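Local coordinates for protein lipase (Rhizopus niveus, PDB 1LGY) that hydrolyses the ester bonds of triglycerides and their partial glycerides, with a strong preference for positions 1 and 3, at residues S58-T63 and S115-V119. Residues are numbered along the deposited sequence; the frame is centred on the assembly and turned at random.
Sequences SLLSDT and SYEQV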
loop_
_atom_site.group_PDB
_atom_site.type_symbol
_atom_site.label_atom_id
_atom_site.label_comp_id
_atom_site.label_asym_id
_atom_site.label_seq_id
_atom_site.Cartn_x
_atom_site.Cartn_y
_atom_site.Cartn_z
ATOM N N SER A 58 -5.699 -3.403 -15.423
ATOM C CA SER A 58 -5.098 -4.551 -16.076
ATOM C C SER A 58 -6.173 -5.594 -16.084
ATOM O O SER A 58 -6.412 -6.169 -15.046
ATOM C CB SER A 58 -3.871 -5.066 -15.305
ATOM O OG SER A 58 -3.368 -6.298 -15.816
ATOM N N LEU A 59 -6.794 -5.891 -17.230
ATOM C CA LEU A 59 -7.872 -6.837 -17.261
ATOM C C LEU A 59 -7.438 -8.246 -16.960
ATOM O O LEU A 59 -8.222 -9.013 -16.368
ATOM C CB LEU A 59 -8.522 -6.769 -18.596
ATOM C CG LEU A 59 -9.110 -5.443 -19.006
ATOM C CD1 LEU A 59 -9.861 -5.652 -20.252
ATOM C CD2 LEU A 59 -10.056 -4.899 -17.964
ATOM N N LEU A 60 -6.167 -8.526 -17.325
ATOM C CA LEU A 60 -5.491 -9.790 -17.058
ATOM C C LEU A 60 -5.451 -10.100 -15.577
ATOM O O LEU A 60 -6.105 -11.070 -15.217
ATOM C CB LEU A 60 -4.063 -9.751 -17.637
ATOM C CG LEU A 60 -4.048 -9.543 -19.194
ATOM C CD1 LEU A 60 -2.651 -9.786 -19.722
ATOM C CD2 LEU A 60 -5.051 -10.493 -19.903
ATOM N N SER A 61 -4.812 -9.319 -14.697
ATOM C CA SER A 61 -4.805 -9.504 -13.237
ATOM C C SER A 61 -5.753 -8.648 -12.353
ATOM O O SER A 61 -5.755 -8.707 -11.121
ATOM C CB SER A 61 -3.387 -9.285 -12.784
ATOM O OG SER A 61 -2.923 -8.030 -13.263
ATOM N N ASP A 62 -6.630 -7.851 -12.938
ATOM C CA ASP A 62 -7.487 -6.873 -12.257
ATOM C C ASP A 62 -6.790 -5.980 -11.215
ATOM O O ASP A 62 -7.251 -5.637 -10.129
ATOM C CB ASP A 62 -8.678 -7.616 -11.646
ATOM C CG ASP A 62 -9.822 -6.679 -11.237
ATOM O OD1 ASP A 62 -10.153 -5.679 -11.900
ATOM O OD2 ASP A 62 -10.390 -6.963 -10.195
ATOM N N THR A 63 -5.645 -5.527 -11.660
ATOM C CA THR A 63 -4.831 -4.599 -10.929
ATOM C C THR A 63 -5.318 -3.245 -11.459
ATOM O O THR A 63 -5.325 -2.952 -12.647
ATOM C CB THR A 63 -3.319 -4.958 -11.269
ATOM O OG1 THR A 63 -3.085 -6.207 -10.612
ATOM C CG2 THR A 63 -2.253 -4.001 -10.751
ATOM N N SER A 115 2.137 -8.862 -11.838
ATOM C CA SER A 115 1.071 -7.869 -11.959
ATOM C C SER A 115 1.687 -6.485 -11.998
ATOM O O SER A 115 1.155 -5.586 -12.638
ATOM C CB SER A 115 0.163 -7.911 -10.802
ATOM O OG SER A 115 -0.419 -9.196 -10.781
ATOM N N TYR A 116 2.866 -6.294 -11.400
ATOM C CA TYR A 116 3.450 -4.964 -11.359
ATOM C C TYR A 116 4.027 -4.549 -12.708
ATOM O O TYR A 116 3.841 -3.419 -13.174
ATOM C CB TYR A 116 4.487 -4.972 -10.266
ATOM C CG TYR A 116 5.130 -3.608 -10.204
ATOM C CD1 TYR A 116 4.414 -2.472 -9.752
ATOM C CD2 TYR A 116 6.414 -3.485 -10.726
ATOM C CE1 TYR A 116 5.001 -1.206 -9.854
ATOM C CE2 TYR A 116 6.992 -2.225 -10.823
ATOM C CZ TYR A 116 6.287 -1.111 -10.399
ATOM O OH TYR A 116 6.890 0.108 -10.592
ATOM N N GLU A 117 4.689 -5.486 -13.374
ATOM C CA GLU A 117 5.275 -5.229 -14.672
ATOM C C GLU A 117 4.166 -4.978 -15.630
ATOM O O GLU A 117 4.405 -4.287 -16.618
ATOM C CB GLU A 117 6.059 -6.392 -15.262
ATOM C CG GLU A 117 7.479 -6.559 -14.783
ATOM C CD GLU A 117 7.955 -7.998 -14.660
ATOM O OE1 GLU A 117 7.561 -8.894 -15.407
ATOM O OE2 GLU A 117 8.757 -8.229 -13.778
ATOM N N GLN A 118 2.960 -5.482 -15.354
ATOM C CA GLN A 118 1.851 -5.240 -16.274
ATOM C C GLN A 118 1.325 -3.839 -16.286
ATOM O O GLN A 118 0.668 -3.432 -17.239
ATOM C CB GLN A 118 0.712 -6.129 -15.954
ATOM C CG GLN A 118 0.906 -7.524 -16.535
ATOM C CD GLN A 118 0.032 -8.555 -15.846
ATOM O OE1 GLN A 118 0.299 -9.742 -15.960
ATOM N NE2 GLN A 118 -1.013 -8.221 -15.073
ATOM N N VAL A 119 1.566 -3.070 -15.222
ATOM C CA VAL A 119 0.985 -1.731 -15.149
ATOM C C VAL A 119 1.974 -0.606 -14.978
ATOM O O VAL A 119 1.554 0.542 -14.889
ATOM C CB VAL A 119 -0.050 -1.669 -14.006
ATOM C CG1 VAL A 119 -1.082 -2.766 -14.311
ATOM C CG2 VAL A 119 0.544 -1.847 -12.632
#
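Gln118 extends from helix 110-133 over the 58-63 turn between strands 51-58 and 63-70, its amide end lying across the hydroxyls of Ser58 and Ser61, with NE2 2.6 Å from Ser61 OG and 3.1 Å from Ser58 OG. Those hydroxyls are also joined to each other: Ser61 OG shares hydrogen bonds with Ser58 OG (3.1 Å) and Thr63 OG1 (3.2 Å), so three side chains of one turn form a connected polar row facing the helix. The turn contains a G1 beta bulge, in which Asp62, with positive phi, and Thr63 both face Ser58; Ser58 N donates to Thr63 O at 2.8 Å. Next to the hydroxyls, Val119 CG1 packs 3.7 Å from Ser58 CB and 3.9 Å from Thr63 CG2. Ser115, its OG bonded to Gly111 O, adds a van der Waals contact, CB lying 3.7 Å from Thr63 OG1. Tyr116, on another side of the helix, packs on helix 146-161, so helix 110-133 bridges that helix and the turn, at the edge of the alpha/beta-hydrolase sheet. The small interface, burying 261 Å², thus combines linked hydroxyls with a van der Waals patch around Val119, consistent with a turn held mainly by its own bonds.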